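Local coordinates for brain-specific angiogenesis inhibitor 1-associated protein 2-like protein 2 (Mus musculus, PDB 3OK8) that binds phosphoinositides, with no clear preference for one of them, and induces planar or gently curved membrane structures, at residues R12-I17 and E173-A178; I126-R131 and A165-F170; S140-M145 and E155-V160. All blocks are in the same frame, centred on the assembly; numbering follows the deposited sequence.

Contact 1: R12-I17 and E173-A178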
loop_
_atom_site.group_PDB
_atom_site.type_symbol
_atom_site.label_atom_id
_atom_site.label_comp_id
_atom_site.label_asym_id
_atom_site.label_seq_id
_atom_site.Cartn_x
_atom_site.Cartn_y
_atom_site.Cartn_z
ATOM N N ARG A 12 -14.779 -43.286 12.348
ATOM C CA ARG A 12 -14.944 -42.530 11.107
ATOM C C ARG A 12 -14.859 -41.022 11.336
ATOM O O ARG A 12 -14.251 -40.306 10.547
ATOM C CB ARG A 12 -16.265 -42.891 10.418
ATOM C CG ARG A 12 -16.195 -44.151 9.561
ATOM C CD ARG A 12 -17.546 -44.864 9.435
ATOM N NE ARG A 12 -18.686 -43.984 9.690
ATOM C CZ ARG A 12 -19.690 -44.265 10.522
ATOM N NH1 ARG A 12 -19.722 -45.423 11.180
ATOM N NH2 ARG A 12 -20.676 -43.389 10.684
ATOM N N SER A 13 -15.472 -40.553 12.419
ATOM C CA SER A 13 -15.499 -39.133 12.750
ATOM C C SER A 13 -14.117 -38.601 13.093
ATOM O O SER A 13 -13.760 -37.488 12.716
ATOM C CB SER A 13 -16.453 -38.871 13.912
ATOM O OG SER A 13 -17.764 -38.631 13.435
ATOM N N THR A 14 -13.345 -39.400 13.819
ATOM C CA THR A 14 -11.979 -39.038 14.167
ATOM C C THR A 14 -11.088 -39.023 12.926
ATOM O O THR A 14 -10.153 -38.225 12.822
ATOM C CB THR A 14 -11.392 -40.021 15.191
ATOM O OG1 THR A 14 -12.248 -40.084 16.338
ATOM C CG2 THR A 14 -10.005 -39.576 15.618
ATOM N N MET A 15 -11.389 -39.912 11.988
ATOM C CA MET A 15 -10.615 -40.037 10.764
ATOM C C MET A 15 -10.894 -38.881 9.813
ATOM O O MET A 15 -9.998 -38.407 9.125
ATOM C CB MET A 15 -10.910 -41.378 10.093
ATOM C CG MET A 15 -10.128 -42.525 10.707
ATOM S SD MET A 15 -8.386 -42.421 10.251
ATOM C CE MET A 15 -7.604 -42.835 11.795
ATOM N N ALA A 16 -12.143 -38.429 9.796
ATOM C CA ALA A 16 -12.549 -37.286 8.994
ATOM C C ALA A 16 -11.794 -36.021 9.404
ATOM O O ALA A 16 -11.563 -35.135 8.586
ATOM C CB ALA A 16 -14.039 -37.067 9.129
ATOM N N ILE A 17 -11.423 -35.949 10.678
ATOM C CA ILE A 17 -10.740 -34.792 11.233
ATOM C C ILE A 17 -9.253 -34.777 10.904
ATOM O O ILE A 17 -8.723 -33.759 10.455
ATOM C CB ILE A 17 -10.914 -34.719 12.743
ATOM C CG1 ILE A 17 -12.363 -34.374 13.078
ATOM C CG2 ILE A 17 -9.941 -33.694 13.330
ATOM C CD1 ILE A 17 -12.676 -34.420 14.563
ATOM N N GLU A 173 -11.805 -40.281 23.844
ATOM C CA GLU A 173 -10.694 -39.384 24.122
ATOM C C GLU A 173 -9.960 -38.971 22.842
ATOM O O GLU A 173 -9.483 -37.839 22.723
ATOM C CB GLU A 173 -9.726 -40.057 25.098
ATOM C CG GLU A 173 -8.402 -39.333 25.287
ATOM C CD GLU A 173 -8.566 -37.949 25.911
ATOM O OE1 GLU A 173 -9.407 -37.815 26.830
ATOM O OE2 GLU A 173 -7.847 -37.004 25.485
ATOM N N SER A 174 -9.863 -39.898 21.894
ATOM C CA SER A 174 -9.188 -39.654 20.626
ATOM C C SER A 174 -9.903 -38.604 19.796
ATOM O O SER A 174 -9.253 -37.726 19.200
ATOM C CB SER A 174 -9.093 -40.942 19.821
ATOM O OG SER A 174 -8.143 -41.817 20.391
ATOM N N LYS A 175 -11.233 -38.706 19.751
ATOM C CA LYS A 175 -12.054 -37.759 18.999
ATOM C C LYS A 175 -11.918 -36.343 19.551
ATOM O O LYS A 175 -11.855 -35.378 18.794
ATOM C CB LYS A 175 -13.531 -38.176 18.975
ATOM C CG LYS A 175 -14.360 -37.383 17.959
ATOM C CD LYS A 175 -15.823 -37.763 18.000
ATOM C CE LYS A 175 -16.619 -37.071 16.902
ATOM N NZ LYS A 175 -17.825 -37.864 16.488
ATOM N N ARG A 176 -11.878 -36.231 20.873
ATOM C CA ARG A 176 -11.656 -34.950 21.530
ATOM C C ARG A 176 -10.245 -34.426 21.239
ATOM O O ARG A 176 -10.068 -33.265 20.878
ATOM C CB ARG A 176 -11.890 -35.090 23.033
ATOM C CG ARG A 176 -11.327 -33.966 23.864
ATOM C CD ARG A 176 -10.994 -34.443 25.281
ATOM N NE ARG A 176 -10.036 -33.553 25.935
ATOM C CZ ARG A 176 -8.752 -33.448 25.593
ATOM N NH1 ARG A 176 -7.956 -32.609 26.242
ATOM N NH2 ARG A 176 -8.260 -34.175 24.598
ATOM N N ALA A 177 -9.243 -35.287 21.372
ATOM C CA ALA A 177 -7.870 -34.876 21.102
ATOM C C ALA A 177 -7.647 -34.470 19.633
ATOM O O ALA A 177 -6.855 -33.569 19.342
ATOM C CB ALA A 177 -6.901 -35.963 21.520
ATOM N N ALA A 178 -8.349 -35.122 18.713
ATOM C CA ALA A 178 -8.228 -34.794 17.294
ATOM C C ALA A 178 -8.926 -33.478 16.959
ATOM O O ALA A 178 -8.416 -32.683 16.156
ATOM C CB ALA A 178 -8.768 -35.917 16.433
#

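Contact 2: I126-R131 and A165-F170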
loop_
_atom_site.group_PDB
_atom_site.type_symbol
_atom_site.label_atom_id
_atom_site.label_comp_id
_atom_site.label_asym_id
_atom_site.label_seq_id
_atom_site.Cartn_x
_atom_site.Cartn_y
_atom_site.Cartn_z
ATOM N N ILE A 126 -3.765 -47.519 14.455
ATOM C CA ILE A 126 -3.159 -48.770 14.878
ATOM C C ILE A 126 -3.649 -49.221 16.250
ATOM O O ILE A 126 -3.822 -50.410 16.477
ATOM C CB ILE A 126 -1.621 -48.686 14.878
ATOM C CG1 ILE A 126 -1.012 -50.087 14.960
ATOM C CG2 ILE A 126 -1.130 -47.823 16.023
ATOM C CD1 ILE A 126 0.506 -50.099 14.925
ATOM N N GLU A 127 -3.877 -48.287 17.167
ATOM C CA GLU A 127 -4.360 -48.675 18.486
ATOM C C GLU A 127 -5.811 -49.104 18.415
ATOM O O GLU A 127 -6.227 -49.999 19.140
ATOM C CB GLU A 127 -4.201 -47.562 19.524
ATOM C CG GLU A 127 -4.718 -47.986 20.896
ATOM C CD GLU A 127 -4.369 -47.030 22.030
ATOM O OE1 GLU A 127 -4.787 -47.318 23.171
ATOM O OE2 GLU A 127 -3.691 -46.002 21.798
ATOM N N TYR A 128 -6.577 -48.463 17.539
ATOM C CA TYR A 128 -7.976 -48.817 17.348
ATOM C C TYR A 128 -8.096 -50.242 16.806
ATOM O O TYR A 128 -8.888 -51.042 17.297
ATOM C CB TYR A 128 -8.651 -47.828 16.401
ATOM C CG TYR A 128 -10.120 -48.089 16.160
ATOM C CD1 TYR A 128 -10.534 -49.019 15.216
ATOM C CD2 TYR A 128 -11.092 -47.395 16.865
ATOM C CE1 TYR A 128 -11.872 -49.257 14.986
ATOM C CE2 TYR A 128 -12.430 -47.622 16.641
ATOM C CZ TYR A 128 -12.813 -48.555 15.701
ATOM O OH TYR A 128 -14.142 -48.783 15.472
ATOM N N ARG A 129 -7.295 -50.552 15.794
ATOM C CA ARG A 129 -7.283 -51.887 15.213
ATOM C C ARG A 129 -6.982 -52.988 16.248
ATOM O O ARG A 129 -7.607 -54.045 16.230
ATOM C CB ARG A 129 -6.301 -51.951 14.033
ATOM C CG ARG A 129 -6.942 -51.925 12.630
ATOM C CD ARG A 129 -7.305 -50.516 12.121
ATOM N NE ARG A 129 -8.749 -50.266 12.111
ATOM C CZ ARG A 129 -9.516 -50.295 11.021
ATOM N NH1 ARG A 129 -10.821 -50.056 11.120
ATOM N NH2 ARG A 129 -8.983 -50.560 9.835
ATOM N N HIS A 130 -6.036 -52.739 17.149
ATOM C CA HIS A 130 -5.648 -53.733 18.152
ATOM C C HIS A 130 -6.751 -54.006 19.170
ATOM O O HIS A 130 -7.136 -55.158 19.393
ATOM C CB HIS A 130 -4.378 -53.294 18.877
ATOM C CG HIS A 130 -3.140 -53.423 18.049
ATOM N ND1 HIS A 130 -3.173 -53.534 16.675
ATOM C CD2 HIS A 130 -1.830 -53.427 18.395
ATOM C CE1 HIS A 130 -1.938 -53.618 16.212
ATOM N NE2 HIS A 130 -1.105 -53.553 17.234
ATOM N N ARG A 131 -7.232 -52.936 19.798
ATOM C CA ARG A 131 -8.324 -53.005 20.755
ATOM C C ARG A 131 -9.517 -53.695 20.122
ATOM O O ARG A 131 -10.162 -54.553 20.739
ATOM C CB ARG A 131 -8.725 -51.597 21.199
ATOM C CG ARG A 131 -7.674 -50.895 22.027
ATOM C CD ARG A 131 -8.146 -49.539 22.525
ATOM N NE ARG A 131 -7.158 -48.944 23.419
ATOM C CZ ARG A 131 -7.151 -49.110 24.738
ATOM N NH1 ARG A 131 -8.090 -49.841 25.327
ATOM N NH2 ARG A 131 -6.207 -48.541 25.470
ATOM N N ALA A 165 -15.192 -51.193 27.783
ATOM C CA ALA A 165 -15.244 -49.915 28.482
ATOM C C ALA A 165 -14.006 -49.077 28.142
ATOM O O ALA A 165 -14.115 -47.881 27.870
ATOM C CB ALA A 165 -15.370 -50.126 29.991
ATOM N N GLN A 166 -12.840 -49.722 28.144
ATOM C CA GLN A 166 -11.575 -49.085 27.798
ATOM C C GLN A 166 -11.563 -48.553 26.366
ATOM O O GLN A 166 -11.006 -47.480 26.084
ATOM C CB GLN A 166 -10.429 -50.075 27.980
ATOM C CG GLN A 166 -10.285 -50.572 29.397
ATOM C CD GLN A 166 -9.214 -51.631 29.537
ATOM O OE1 GLN A 166 -8.621 -52.077 28.552
ATOM N NE2 GLN A 166 -8.955 -52.037 30.768
ATOM N N MET A 167 -12.168 -49.312 25.459
ATOM C CA MET A 167 -12.273 -48.876 24.077
ATOM C C MET A 167 -13.217 -47.681 23.932
ATOM O O MET A 167 -12.979 -46.801 23.108
ATOM C CB MET A 167 -12.698 -50.023 23.159
ATOM C CG MET A 167 -12.549 -49.693 21.678
ATOM S SD MET A 167 -12.513 -51.144 20.619
ATOM C CE MET A 167 -12.312 -50.413 18.989
ATOM N N GLN A 168 -14.283 -47.646 24.726
ATOM C CA GLN A 168 -15.168 -46.486 24.718
ATOM C C GLN A 168 -14.396 -45.252 25.171
ATOM O O GLN A 168 -14.503 -44.183 24.566
ATOM C CB GLN A 168 -16.383 -46.699 25.623
ATOM C CG GLN A 168 -17.474 -47.573 25.016
ATOM C CD GLN A 168 -18.685 -47.721 25.925
ATOM O OE1 GLN A 168 -18.547 -47.932 27.129
ATOM N NE2 GLN A 168 -19.878 -47.610 25.348
ATOM N N ALA A 169 -13.614 -45.416 26.236
ATOM C CA ALA A 169 -12.810 -44.338 26.793
ATOM C C ALA A 169 -11.823 -43.802 25.769
ATOM O O ALA A 169 -11.808 -42.607 25.494
ATOM C CB ALA A 169 -12.070 -44.809 28.025
ATOM N N PHE A 170 -11.003 -44.703 25.232
ATOM C CA PHE A 170 -9.994 -44.404 24.213
ATOM C C PHE A 170 -10.578 -43.712 22.979
ATOM O O PHE A 170 -10.133 -42.642 22.591
ATOM C CB PHE A 170 -9.268 -45.700 23.816
ATOM C CG PHE A 170 -8.669 -45.685 22.426
ATOM C CD1 PHE A 170 -9.415 -46.086 21.326
ATOM C CD2 PHE A 170 -7.349 -45.316 22.228
ATOM C CE1 PHE A 170 -8.870 -46.094 20.059
ATOM C CE2 PHE A 170 -6.800 -45.322 20.964
ATOM C CZ PHE A 170 -7.560 -45.714 19.876
#

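Contact 3: S140-M145 and E155-V160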
loop_
_atom_site.group_PDB
_atom_site.type_symbol
_atom_site.label_atom_id
_atom_site.label_comp_id
_atom_site.label_asym_id
_atom_site.label_seq_id
_atom_site.Cartn_x
_atom_site.Cartn_y
_atom_site.Cartn_z
ATOM N N SER A 140 -15.564 -63.876 21.249
ATOM C CA SER A 140 -15.737 -65.224 20.718
ATOM C C SER A 140 -15.365 -66.284 21.741
ATOM O O SER A 140 -16.094 -67.254 21.923
ATOM C CB SER A 140 -14.933 -65.411 19.434
ATOM O OG SER A 140 -15.534 -64.689 18.375
ATOM N N GLU A 141 -14.231 -66.102 22.404
ATOM C CA GLU A 141 -13.884 -66.960 23.527
ATOM C C GLU A 141 -15.073 -67.083 24.473
ATOM O O GLU A 141 -15.515 -68.189 24.790
ATOM C CB GLU A 141 -12.667 -66.415 24.271
ATOM C CG GLU A 141 -11.427 -67.283 24.165
ATOM C CD GLU A 141 -11.594 -68.622 24.873
ATOM O OE1 GLU A 141 -12.303 -69.501 24.332
ATOM O OE2 GLU A 141 -11.012 -68.798 25.967
ATOM N N LEU A 142 -15.591 -65.937 24.912
ATOM C CA LEU A 142 -16.771 -65.903 25.768
ATOM C C LEU A 142 -17.981 -66.523 25.075
ATOM O O LEU A 142 -18.747 -67.260 25.689
ATOM C CB LEU A 142 -17.100 -64.468 26.174
ATOM C CG LEU A 142 -18.521 -64.269 26.703
ATOM C CD1 LEU A 142 -18.674 -64.893 28.085
ATOM C CD2 LEU A 142 -18.892 -62.802 26.734
ATOM N N TRP A 143 -18.138 -66.209 23.792
ATOM C CA TRP A 143 -19.255 -66.684 22.980
ATOM C C TRP A 143 -19.321 -68.213 22.877
ATOM O O TRP A 143 -20.401 -68.781 22.714
ATOM C CB TRP A 143 -19.167 -66.085 21.569
ATOM C CG TRP A 143 -20.007 -64.843 21.320
ATOM C CD1 TRP A 143 -19.784 -63.577 21.797
ATOM C CD2 TRP A 143 -21.183 -64.757 20.500
ATOM N NE1 TRP A 143 -20.756 -62.719 21.336
ATOM C CE2 TRP A 143 -21.626 -63.418 20.539
ATOM C CE3 TRP A 143 -21.909 -65.687 19.742
ATOM C CZ2 TRP A 143 -22.765 -62.988 19.849
ATOM C CZ3 TRP A 143 -23.039 -65.256 19.058
ATOM C CH2 TRP A 143 -23.454 -63.919 19.118
ATOM N N ARG A 144 -18.175 -68.884 22.967
ATOM C CA ARG A 144 -18.146 -70.329 22.759
ATOM C C ARG A 144 -17.878 -71.123 24.041
ATOM O O ARG A 144 -18.375 -72.240 24.198
ATOM C CB ARG A 144 -17.145 -70.707 21.669
ATOM C CG ARG A 144 -16.019 -71.601 22.141
ATOM C CD ARG A 144 -15.599 -72.517 21.015
ATOM N NE ARG A 144 -16.652 -72.627 20.006
ATOM C CZ ARG A 144 -16.726 -73.597 19.099
ATOM N NH1 ARG A 144 -15.814 -74.556 19.080
ATOM N NH2 ARG A 144 -17.713 -73.608 18.214
ATOM N N MET A 145 -17.091 -70.558 24.953
ATOM C CA MET A 145 -17.008 -71.113 26.298
ATOM C C MET A 145 -18.323 -70.759 26.971
ATOM O O MET A 145 -18.484 -70.878 28.187
ATOM C CB MET A 145 -15.821 -70.543 27.077
ATOM C CG MET A 145 -16.059 -69.169 27.687
ATOM S SD MET A 145 -14.871 -68.730 28.981
ATOM C CE MET A 145 -13.339 -68.680 28.061
ATOM N N GLU A 155 -15.377 -64.918 34.461
ATOM C CA GLU A 155 -14.147 -64.138 34.440
ATOM C C GLU A 155 -13.903 -63.637 33.020
ATOM O O GLU A 155 -13.208 -62.641 32.796
ATOM C CB GLU A 155 -12.964 -64.987 34.909
ATOM C CG GLU A 155 -11.636 -64.244 34.899
ATOM C CD GLU A 155 -10.449 -65.147 35.176
ATOM O OE1 GLU A 155 -10.636 -66.207 35.817
ATOM O OE2 GLU A 155 -9.325 -64.789 34.754
ATOM N N MET A 156 -14.487 -64.345 32.059
ATOM C CA MET A 156 -14.369 -63.977 30.659
ATOM C C MET A 156 -15.417 -62.943 30.271
ATOM O O MET A 156 -15.227 -62.206 29.310
ATOM C CB MET A 156 -14.489 -65.209 29.760
ATOM C CG MET A 156 -14.059 -64.955 28.319
ATOM S SD MET A 156 -12.335 -64.447 28.244
ATOM C CE MET A 156 -12.108 -64.198 26.491
ATOM N N LYS A 157 -16.523 -62.890 31.009
ATOM C CA LYS A 157 -17.557 -61.902 30.728
ATOM C C LYS A 157 -17.128 -60.531 31.223
ATOM O O LYS A 157 -17.485 -59.514 30.633
ATOM C CB LYS A 157 -18.893 -62.277 31.362
ATOM C CG LYS A 157 -20.073 -61.595 30.686
ATOM C CD LYS A 157 -21.332 -61.607 31.535
ATOM C CE LYS A 157 -21.378 -60.416 32.474
ATOM N NZ LYS A 157 -22.757 -60.140 32.964
ATOM N N GLU A 158 -16.372 -60.508 32.315
ATOM C CA GLU A 158 -15.861 -59.264 32.882
ATOM C C GLU A 158 -14.609 -58.778 32.151
ATOM O O GLU A 158 -14.373 -57.581 32.036
ATOM C CB GLU A 158 -15.593 -59.432 34.383
ATOM C CG GLU A 158 -14.318 -58.773 34.887
ATOM C CD GLU A 158 -13.133 -59.719 34.873
ATOM O OE1 GLU A 158 -11.983 -59.241 34.964
ATOM O OE2 GLU A 158 -13.353 -60.946 34.774
ATOM N N SER A 159 -13.810 -59.722 31.667
ATOM C CA SER A 159 -12.612 -59.415 30.891
ATOM C C SER A 159 -13.007 -58.740 29.571
ATOM O O SER A 159 -12.305 -57.858 29.059
ATOM C CB SER A 159 -11.814 -60.701 30.635
ATOM O OG SER A 159 -10.684 -60.478 29.810
ATOM N N VAL A 160 -14.148 -59.157 29.033
ATOM C CA VAL A 160 -14.686 -58.581 27.808
ATOM C C VAL A 160 -15.351 -57.234 28.080
ATOM O O VAL A 160 -15.185 -56.287 27.316
ATOM C CB VAL A 160 -15.698 -59.533 27.138
ATOM C CG1 VAL A 160 -16.616 -58.772 26.197
ATOM C CG2 VAL A 160 -14.968 -60.636 26.395
#

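Contact 1: R12-I17 and E173-A178
Ser13, Thr14 and Ile17 meet Lys175 and Ala178 through aliphatic groups, hydroxyls and the lysine amine, with no flat side chain between them. The flat group nearby, the Arg176 guanidinium, has Ala177 CB at its edge, in plane, while Glu173 OE2, 3.0 Å from Arg176 NH2, lies well out of that plane, paired by charge alone. The setting is the three-helix bundle of the IMD (I-BAR) domain, where helices 5-66 and 153-217 run nearly parallel, their local axes at 20° and 9.2 Å apart. Thr14 CA and Lys175 CA, 5.0 Å apart, are the closest CA atoms across the segments. Lys175 crosses Thr14 obliquely, its CB 3.5 Å from Thr14 OG1, which hydrogen-bonds to Phe10 O. CG anti to the backbone N (chi1 -168°) and the extended chain carry the lysine past Thr14 to Ser13, with Lys175 CE 3.5 Å from Ser13 CB. Lys175 NZ is 3.1 Å from Ser13 OG, but the angle is too poor for a hydrogen bond; the amine makes a cation-pi contact with Phe10. Tyr124 of helix 71-147 packs on Thr14 and Ser174. On the next turn, Ala178 CB touches Thr14 CG2 at 3.9 Å, and Ile17 CG2 comes 3.4 Å from Ala178 O.

Contact 2: I126-R131 and A165-F170
Arg131, Phe170 and Met167 carry most of the buried surface, and the first two are laid almost flat on one another. The guanidinium of Arg131 and the ring of Phe170 are turned only 22° apart. Arg131 NE sits 3.7 Å above the plane of the Phe170 ring, displaced toward its rim, and Arg131 CD makes a CH-pi contact over the face, 4.1 Å from the Phe170 centroid. Conversely, Phe170 CB lies over a face of the guanidinium. Within 126-131, Glu127 fixes the rotation of that group: Arg131 grips Glu127 OE1 side-on, in a salt bridge, through NE (2.9 Å) and NH2 (3.0 Å), with the oxygen in the guanidinium plane. An alanine at Glu127 would probably leave Arg131 without its charged mate and its guanidinium freer to turn off the Phe170 ring.

The helices carrying these residues, 71-147 and 153-217, are antiparallel neighbours in the three-helix bundle of the IMD domain, and their local axes stand at 163° and 11.0 Å, a spacing filled by long side chains.

Met167 is the third main contributor, turned toward Tyr128. Its CG is anti to the backbone N and its chain stays extended, crossing Tyr128 at about a right angle. Met167 CE lies over one face of the Tyr128 ring, 3.8 Å from the centroid and 17° off the normal, while Met167 SD rests 3.9 Å from Arg131 CB. Phe170 CE1 comes to the edge of the same tyrosine, near the ring plane, and is 4.1 Å from Tyr128 CB. Helix 5-66 covers this side: the Tyr128 ring meets that of Tyr11, Tyr128 OH bonds weakly to Met7 O, and Met7 also packs on Met167.

Contact 3: S140-M145 and E155-V160
Met156 meets Leu142 and Met145 in an apolar cluster, with no hydrogen bond between the segments. Met156 CB lies 3.6 Å from Met145 SD, and Met156 CG is 3.8 Å from both Leu142 CB and Met145 CE. The two methionine side chains cross at about a right angle, so the thioether end of Met145 passes across the base of Met156 instead of running beside it. Leu142 reaches further along the partner helix: Leu142 CD1 is 4.1 Å from Lys157 CA, and Leu142 CB is 4.4 Å from Val160 CG2. Glu141 also borders Met156, but the modelled approach of their carbons is too close to be reliable.

The torsions are consistent with this crossing. Met156 CG is anti to the backbone N, and the chain bends at chi2 (61°), which sets SD off the line of the first bonds. Met145 starts from the crowded position, CG between the backbone N and the carbonyl carbon (chi1 81°), stays extended at chi2, and bends at chi3, which places CE. Each backbone is helical, which positions the side chains: Glu141 O accepts Met145 N at 2.9 Å and also Arg144 N, and Met156 O accepts Val160 N. Near the start of the second helix, Glu155 OE1 is bonded by Asn152 ND2. Trp143, which is essential for oligomer formation, takes no part in this contact, although it follows Leu142 directly.

Helices 71-147 and 153-217 are linked by a short connection, and the contact lies just before and after that turn, with local axes antiparallel at 155° and 9.3 Å apart. Farther from the turn, Cys138 of helix 71-147 packs on Met156 and Val160, and Met139 adds to the cover of Val160, continuing the seam between these two helices of the IMD bundle.

All three contacts use helix 153-217. Contact 1 pairs it with helix 5-66, nearly parallel; contacts 2 and 3 pair it with helix 71-147, antiparallel. Their centres lie about 13 Å (1 to 2) and about 18 Å (2 to 3) apart, on the same side of the chain's centre. Contacts 1 and 2 are partly buried, and the remaining helix packs on each; contact 3, its centre about 50 Å from that of the chain, is a surface contact. None has a hydrogen bond between its segments, yet the chemistry differs: small aliphatic groups with a lysine stem in contact 1, a salt-bridged arginine on an aromatic face in contact 2, methionine and leucine in contact 3.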